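Side-chain contacts in anaphase-promoting complex subunit CUT9 (Schizosaccharomyces pombe, PDB 2XPI), which serves as a tetratricopeptide-repeat (TPR) component of the anaphase-promoting complex, the E3 ubiquitin ligase that controls progression through mitosis and G1: residues Gln125-Thr130 / Ala134-Leu139; Asp144-Asn147 / Cys152-Leu155. One frame throughout, in Å; residues are numbered along the deposited sequence.

Contact 1 (Gln125-Thr130 / Ala134-Leu139)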
ATOM      1  N   GLN A 125      -3.188 -14.987  -4.086  1.00 37.45           N
ATOM      2  CA  GLN A 125      -2.806 -14.401  -2.801  1.00 40.20           C
ATOM      3  C   GLN A 125      -1.611 -13.486  -2.935  1.00 42.48           C
ATOM      4  O   GLN A 125      -1.585 -12.377  -2.380  1.00 43.08           O
ATOM      5  CB  GLN A 125      -2.426 -15.492  -1.817  1.00 44.58           C
ATOM      6  CG  GLN A 125      -3.533 -15.917  -0.900  1.00 49.80           C
ATOM      7  CD  GLN A 125      -3.785 -14.887   0.157  1.00 54.41           C
ATOM      8  OE1 GLN A 125      -3.411 -15.064   1.315  1.00 56.63           O
ATOM      9  NE2 GLN A 125      -4.396 -13.785  -0.237  1.00 55.84           N
ATOM     10  N   VAL A 126      -0.613 -13.968  -3.670  1.00 41.80           N
ATOM     11  CA  VAL A 126       0.610 -13.217  -3.877  1.00 42.14           C
ATOM     12  C   VAL A 126       0.261 -11.884  -4.540  1.00 44.21           C
ATOM     13  O   VAL A 126       0.700 -10.812  -4.097  1.00 48.27           O
ATOM     14  CB  VAL A 126       1.654 -14.038  -4.717  1.00 36.90           C
ATOM     15  CG1 VAL A 126       2.900 -13.229  -4.979  1.00 37.06           C
ATOM     16  CG2 VAL A 126       2.008 -15.363  -4.018  1.00 34.33           C
ATOM     17  N   TYR A 127      -0.547 -11.934  -5.587  1.00 42.39           N
ATOM     18  CA  TYR A 127      -0.924 -10.705  -6.276  1.00 45.12           C
ATOM     19  C   TYR A 127      -1.613  -9.726  -5.341  1.00 48.73           C
ATOM     20  O   TYR A 127      -1.431  -8.523  -5.470  1.00 50.38           O
ATOM     21  CB  TYR A 127      -1.835 -10.993  -7.469  1.00 44.69           C
ATOM     22  CG  TYR A 127      -1.188 -11.798  -8.568  1.00 42.31           C
ATOM     23  CD1 TYR A 127       0.199 -11.926  -8.635  1.00 43.96           C
ATOM     24  CD2 TYR A 127      -1.954 -12.427  -9.533  1.00 40.00           C
ATOM     25  CE1 TYR A 127       0.808 -12.673  -9.637  1.00 42.66           C
ATOM     26  CE2 TYR A 127      -1.366 -13.169 -10.533  1.00 41.80           C
ATOM     27  CZ  TYR A 127       0.018 -13.288 -10.580  1.00 43.38           C
ATOM     28  OH  TYR A 127       0.610 -14.008 -11.587  1.00 46.16           O
ATOM     29  N   CYS A 128      -2.419 -10.235  -4.411  1.00 49.75           N
ATOM     30  CA  CYS A 128      -3.114  -9.367  -3.463  1.00 49.87           C
ATOM     31  C   CYS A 128      -2.172  -8.681  -2.511  1.00 49.05           C
ATOM     32  O   CYS A 128      -2.422  -7.543  -2.093  1.00 51.77           O
ATOM     33  CB  CYS A 128      -4.130 -10.142  -2.641  1.00 50.83           C
ATOM     34  SG  CYS A 128      -5.655 -10.435  -3.501  1.00 61.75           S
ATOM     35  N   CYS A 129      -1.106  -9.381  -2.139  1.00 45.18           N
ATOM     36  CA  CYS A 129      -0.088  -8.798  -1.269  1.00 46.49           C
ATOM     37  C   CYS A 129       0.673  -7.694  -1.970  1.00 48.56           C
ATOM     38  O   CYS A 129       1.288  -6.854  -1.340  1.00 50.95           O
ATOM     39  CB  CYS A 129       0.883  -9.871  -0.779  1.00 47.01           C
ATOM     40  SG  CYS A 129       0.072 -11.074   0.283  1.00 69.17           S
ATOM     41  N   THR A 130       0.616  -7.705  -3.289  1.00 50.17           N
ATOM     42  CA  THR A 130       1.343  -6.758  -4.116  1.00 51.57           C
ATOM     43  C   THR A 130       0.396  -5.646  -4.517  1.00 51.67           C
ATOM     44  O   THR A 130       0.785  -4.704  -5.211  1.00 54.63           O
ATOM     45  CB  THR A 130       1.839  -7.476  -5.386  1.00 54.46           C
ATOM     46  OG1 THR A 130       2.916  -8.339  -5.038  1.00 54.83           O
ATOM     47  CG2 THR A 130       2.325  -6.506  -6.423  1.00 59.05           C
ATOM     48  N   ALA A 134      -6.813  -6.260  -9.535  1.00 50.25           N
ATOM     49  CA  ALA A 134      -7.335  -6.599 -10.856  1.00 52.09           C
ATOM     50  C   ALA A 134      -6.690  -7.908 -11.332  1.00 54.42           C
ATOM     51  O   ALA A 134      -7.373  -8.804 -11.829  1.00 57.44           O
ATOM     52  CB  ALA A 134      -7.067  -5.485 -11.848  1.00 49.51           C
ATOM     53  N   ARG A 135      -5.378  -8.027 -11.161  1.00 51.36           N
ATOM     54  CA  ARG A 135      -4.682  -9.210 -11.651  1.00 50.95           C
ATOM     55  C   ARG A 135      -5.122 -10.524 -10.993  1.00 49.62           C
ATOM     56  O   ARG A 135      -5.386 -11.500 -11.695  1.00 52.17           O
ATOM     57  CB  ARG A 135      -3.168  -9.057 -11.559  1.00 50.29           C
ATOM     58  CG  ARG A 135      -2.466 -10.183 -12.271  1.00 51.05           C
ATOM     59  CD  ARG A 135      -0.979 -10.022 -12.229  1.00 51.05           C
ATOM     60  NE  ARG A 135      -0.354 -10.623 -13.389  1.00 51.81           N
ATOM     61  CZ  ARG A 135       0.935 -10.911 -13.446  1.00 54.53           C
ATOM     62  NH1 ARG A 135       1.692 -10.653 -12.394  1.00 55.63           N
ATOM     63  NH2 ARG A 135       1.466 -11.453 -14.537  1.00 54.87           N
ATOM     64  N   ALA A 136      -5.173 -10.565  -9.663  1.00 45.53           N
ATOM     65  CA  ALA A 136      -5.747 -11.714  -8.962  1.00 43.76           C
ATOM     66  C   ALA A 136      -7.183 -11.957  -9.418  1.00 48.62           C
ATOM     67  O   ALA A 136      -7.571 -13.092  -9.701  1.00 51.19           O
ATOM     68  CB  ALA A 136      -5.713 -11.506  -7.449  1.00 39.63           C
ATOM     69  N   LYS A 137      -7.984 -10.899  -9.475  1.00 49.28           N
ATOM     70  CA  LYS A 137      -9.373 -11.065  -9.876  1.00 50.88           C
ATOM     71  C   LYS A 137      -9.393 -11.795 -11.203  1.00 51.12           C
ATOM     72  O   LYS A 137     -10.072 -12.819 -11.339  1.00 53.73           O
ATOM     73  CB  LYS A 137     -10.113  -9.722  -9.986  1.00 51.60           C
ATOM     74  CG  LYS A 137     -11.583  -9.851 -10.362  1.00 51.25           C
ATOM     75  CD  LYS A 137     -11.986  -8.855 -11.483  1.00 86.43           C
ATOM     76  CE  LYS A 137     -11.681  -9.371 -12.907  1.00 88.03           C
ATOM     77  NZ  LYS A 137     -10.430  -8.820 -13.566  1.00 87.53           N
ATOM     78  N   CYS A 138      -8.630 -11.300 -12.177  1.00 47.00           N
ATOM     79  CA  CYS A 138      -8.671 -11.911 -13.497  1.00 42.35           C
ATOM     80  C   CYS A 138      -8.263 -13.381 -13.393  1.00 45.14           C
ATOM     81  O   CYS A 138      -8.935 -14.259 -13.918  1.00 49.66           O
ATOM     82  CB  CYS A 138      -7.834 -11.135 -14.522  1.00 38.02           C
ATOM     83  SG  CYS A 138      -8.187 -11.554 -16.343  1.00 80.02           S
ATOM     84  N   LEU A 139      -7.179 -13.665 -12.690  1.00 44.39           N
ATOM     85  CA  LEU A 139      -6.687 -15.027 -12.634  1.00 47.09           C
ATOM     86  C   LEU A 139      -7.766 -15.987 -12.093  1.00 53.79           C
ATOM     87  O   LEU A 139      -7.958 -17.086 -12.616  1.00 55.91           O
ATOM     88  CB  LEU A 139      -5.426 -15.064 -11.789  1.00 45.14           C
ATOM     89  CG  LEU A 139      -4.842 -16.442 -11.519  1.00 47.85           C
ATOM     90  CD1 LEU A 139      -4.087 -16.920 -12.748  1.00 50.33           C
ATOM     91  CD2 LEU A 139      -3.933 -16.396 -10.307  1.00 46.46           C
TER
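The ring of Tyr-127 carries the side chain of Arg-135 over one face, while CA of Ala-136 lies at the ring's edge, in its plane. This is the packing of the two antiparallel helices of a tetratricopeptide repeat, the second TPR of the chain: the segments of helices 117-129 and 133-142 run at 164° to each other, their axes 8.3 Å apart. Arg-135 covers the ring in two steps. Its CD stands above the face, offset toward the rim and 3.7 Å from the ring centroid, in a CH-pi contact almost on the ring normal. Farther out the guanidinium lies flat on the phenol end, planes 16° apart and centres 4.5 Å apart, so that Tyr-127 OH sits over the middle of the guanidinium face. CG of Arg-135 is anti to the backbone N (chi1 -171°) and the chain runs on extended to NE, which carries the guanidinium out over the phenol end. The phenol oxygen does not bond to the arginine; its hydrogen-bond partner is Glu-108, on helix 100-114. Arg-135 NH2 in turn makes a long, weak ion pair with Asp-335 of the second subunit, consistent with the role of TPRs 1-7 in homodimerization. Beside the ring the helices close through small groups: CB of Tyr-127 meets CB of Ala-136 at 3.9 Å, where the CA atoms of these residues come within 5.6 Å, and Cys-128 SG touches the same methyl at 4.1 Å. Approaching the ring obliquely, Leu-139 CD2 lies 4.1 Å from Tyr-127 CE2.

Contact 2 (Asp144-Asn147 / Cys152-Leu155)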
ATOM      1  N   ASP A 144     -13.275 -19.920 -14.500  1.00102.72           N
ATOM      2  CA  ASP A 144     -14.423 -20.050 -13.606  1.00101.01           C
ATOM      3  C   ASP A 144     -14.042 -20.784 -12.297  1.00 95.91           C
ATOM      4  O   ASP A 144     -14.836 -21.524 -11.703  1.00 95.33           O
ATOM      5  CB  ASP A 144     -15.665 -20.606 -14.344  1.00104.71           C
ATOM      6  CG  ASP A 144     -15.921 -22.078 -14.075  1.00105.77           C
ATOM      7  OD1 ASP A 144     -14.976 -22.890 -14.173  1.00106.37           O
ATOM      8  OD2 ASP A 144     -17.088 -22.422 -13.778  1.00105.56           O
ATOM      9  N   LEU A 145     -12.805 -20.536 -11.860  1.00 91.63           N
ATOM     10  CA  LEU A 145     -12.288 -20.996 -10.570  1.00 86.97           C
ATOM     11  C   LEU A 145     -13.262 -20.786  -9.420  1.00 83.25           C
ATOM     12  O   LEU A 145     -13.504 -21.699  -8.633  1.00 80.80           O
ATOM     13  CB  LEU A 145     -10.989 -20.263 -10.221  1.00 84.63           C
ATOM     14  CG  LEU A 145      -9.648 -20.942 -10.490  1.00 83.93           C
ATOM     15  CD1 LEU A 145      -9.717 -22.415 -10.120  1.00 84.71           C
ATOM     16  CD2 LEU A 145      -9.233 -20.753 -11.930  1.00 84.67           C
ATOM     17  N   TYR A 146     -13.798 -19.572  -9.314  1.00 83.89           N
ATOM     18  CA  TYR A 146     -14.663 -19.201  -8.188  1.00 83.76           C
ATOM     19  C   TYR A 146     -15.816 -20.182  -8.009  1.00 83.79           C
ATOM     20  O   TYR A 146     -16.407 -20.264  -6.933  1.00 82.65           O
ATOM     21  CB  TYR A 146     -15.204 -17.777  -8.350  1.00 84.77           C
ATOM     22  CG  TYR A 146     -15.845 -17.541  -9.688  1.00 88.81           C
ATOM     23  CD1 TYR A 146     -17.199 -17.787  -9.884  1.00 92.04           C
ATOM     24  CD2 TYR A 146     -15.096 -17.091 -10.762  1.00 90.46           C
ATOM     25  CE1 TYR A 146     -17.791 -17.584 -11.116  1.00 95.26           C
ATOM     26  CE2 TYR A 146     -15.673 -16.886 -11.995  1.00 94.27           C
ATOM     27  CZ  TYR A 146     -17.022 -17.134 -12.169  1.00 96.84           C
ATOM     28  OH  TYR A 146     -17.598 -16.929 -13.404  1.00100.19           O
ATOM     29  N   ASN A 147     -16.118 -20.932  -9.064  1.00 84.29           N
ATOM     30  CA  ASN A 147     -17.174 -21.932  -9.012  1.00 84.06           C
ATOM     31  C   ASN A 147     -16.710 -23.285  -8.486  1.00 80.89           C
ATOM     32  O   ASN A 147     -17.518 -24.133  -8.114  1.00 82.69           O
ATOM     33  CB  ASN A 147     -17.806 -22.100 -10.390  1.00 88.40           C
ATOM     34  CG  ASN A 147     -19.146 -21.417 -10.492  1.00 91.57           C
ATOM     35  OD1 ASN A 147     -19.389 -20.386  -9.853  1.00 90.64           O
ATOM     36  ND2 ASN A 147     -20.037 -21.991 -11.290  1.00 95.11           N
ATOM     37  N   CYS A 152     -11.296 -19.619  -3.642  1.00 49.31           N
ATOM     38  CA  CYS A 152     -11.178 -18.784  -4.828  1.00 50.73           C
ATOM     39  C   CYS A 152     -12.354 -17.808  -4.931  1.00 50.73           C
ATOM     40  O   CYS A 152     -12.202 -16.689  -5.399  1.00 52.19           O
ATOM     41  CB  CYS A 152     -11.055 -19.645  -6.087  1.00 53.56           C
ATOM     42  SG  CYS A 152      -9.491 -20.598  -6.245  1.00 61.02           S
ATOM     43  N   ARG A 153     -13.526 -18.232  -4.479  1.00 49.89           N
ATOM     44  CA  ARG A 153     -14.689 -17.351  -4.433  1.00 48.56           C
ATOM     45  C   ARG A 153     -14.471 -16.240  -3.398  1.00 46.86           C
ATOM     46  O   ARG A 153     -14.658 -15.055  -3.686  1.00 49.17           O
ATOM     47  CB  ARG A 153     -15.951 -18.152  -4.108  1.00 47.49           C
ATOM     48  CG  ARG A 153     -17.232 -17.401  -4.326  1.00 48.70           C
ATOM     49  CD  ARG A 153     -18.438 -18.321  -4.200  1.00 55.00           C
ATOM     50  NE  ARG A 153     -19.397 -18.061  -5.272  1.00 62.24           N
ATOM     51  CZ  ARG A 153     -19.526 -18.807  -6.365  1.00 67.97           C
ATOM     52  NH1 ARG A 153     -18.782 -19.892  -6.526  1.00 68.62           N
ATOM     53  NH2 ARG A 153     -20.414 -18.476  -7.292  1.00 72.77           N
ATOM     54  N   TYR A 154     -14.078 -16.624  -2.193  1.00 41.65           N
ATOM     55  CA  TYR A 154     -13.715 -15.637  -1.207  1.00 42.44           C
ATOM     56  C   TYR A 154     -12.713 -14.608  -1.742  1.00 44.55           C
ATOM     57  O   TYR A 154     -12.908 -13.396  -1.580  1.00 43.87           O
ATOM     58  CB  TYR A 154     -13.129 -16.299   0.026  1.00 42.23           C
ATOM     59  CG  TYR A 154     -12.580 -15.305   1.010  1.00 42.58           C
ATOM     60  CD1 TYR A 154     -13.439 -14.527   1.787  1.00 44.86           C
ATOM     61  CD2 TYR A 154     -11.211 -15.139   1.175  1.00 41.68           C
ATOM     62  CE1 TYR A 154     -12.949 -13.597   2.698  1.00 45.76           C
ATOM     63  CE2 TYR A 154     -10.705 -14.216   2.090  1.00 42.85           C
ATOM     64  CZ  TYR A 154     -11.582 -13.443   2.844  1.00 45.72           C
ATOM     65  OH  TYR A 154     -11.102 -12.533   3.758  1.00 46.77           O
ATOM     66  N   LEU A 155     -11.636 -15.088  -2.365  1.00 45.09           N
ATOM     67  CA  LEU A 155     -10.548 -14.193  -2.756  1.00 43.91           C
ATOM     68  C   LEU A 155     -10.918 -13.306  -3.943  1.00 43.29           C
ATOM     69  O   LEU A 155     -10.549 -12.132  -3.979  1.00 45.84           O
ATOM     70  CB  LEU A 155      -9.262 -14.956  -3.029  1.00 45.00           C
ATOM     71  CG  LEU A 155      -8.047 -14.030  -3.138  1.00 47.36           C
ATOM     72  CD1 LEU A 155      -7.973 -13.075  -1.962  1.00 45.44           C
ATOM     73  CD2 LEU A 155      -6.767 -14.830  -3.252  1.00 48.78           C
TER
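Arg-153 and Tyr-146 cross with their flat groups steeply inclined, guanidinium and ring planes 75° apart, whereas the amide of Asn-147 is turned only 27° from the guanidinium. The site joins the loop after helix 133-142, the last helix of the second TPR, to helix 150-162, which opens the third. CD1 of Tyr-146 stands over the guanidinium face, 4.2 Å from Arg-153 NH2, and that nitrogen in turn lies at the edge of the ring, so the planes do not stack. Asn-147 OD1 sits at the guanidinium's edge and accepts two weak hydrogen bonds, from NH1 and NH2 of Arg-153, each 3.4 Å long and bent to about 145° at the hydrogen. A bend at chi3 brings the arginine's end back to the loop, while its NE donates to the backbone oxygen of Leu-172. Without the guanidinium, as with an alanine here, Asn-147 OD1 and the Leu-172 carbonyl would probably lose these donors and the Asn-147 amide would be freer to turn. Nearer the backbone, Tyr-146 CB lies 4.0 Å from Arg-153 CA. On the buried side, where Phe-121 and Leu-140 also pack on Cys-152, Leu-145 CB meets Cys-152 CB at 4.2 Å.

How the contacts relate
Both contacts belong to the TPR superhelix and lie 12 Å apart between centres, in series along the chain. Contact 1 is the more buried and pairs two helices within one repeat; contact 2, partly buried, ties the following loop to the first helix of the next. An arginine serves each differently: in contact 1 it is laid flat on an aromatic face, in contact 2 it uses its edge for weak polar bonds to a loop amide. They touch through packing: Leu-155 CD1 lies 3.8 Å from Cys-128 SG, and Leu-145 CD2 lies 3.9 Å from the backbone O of Leu-139. Both also touch the second subunit, contact 2 through Tyr-154 and Leu-155.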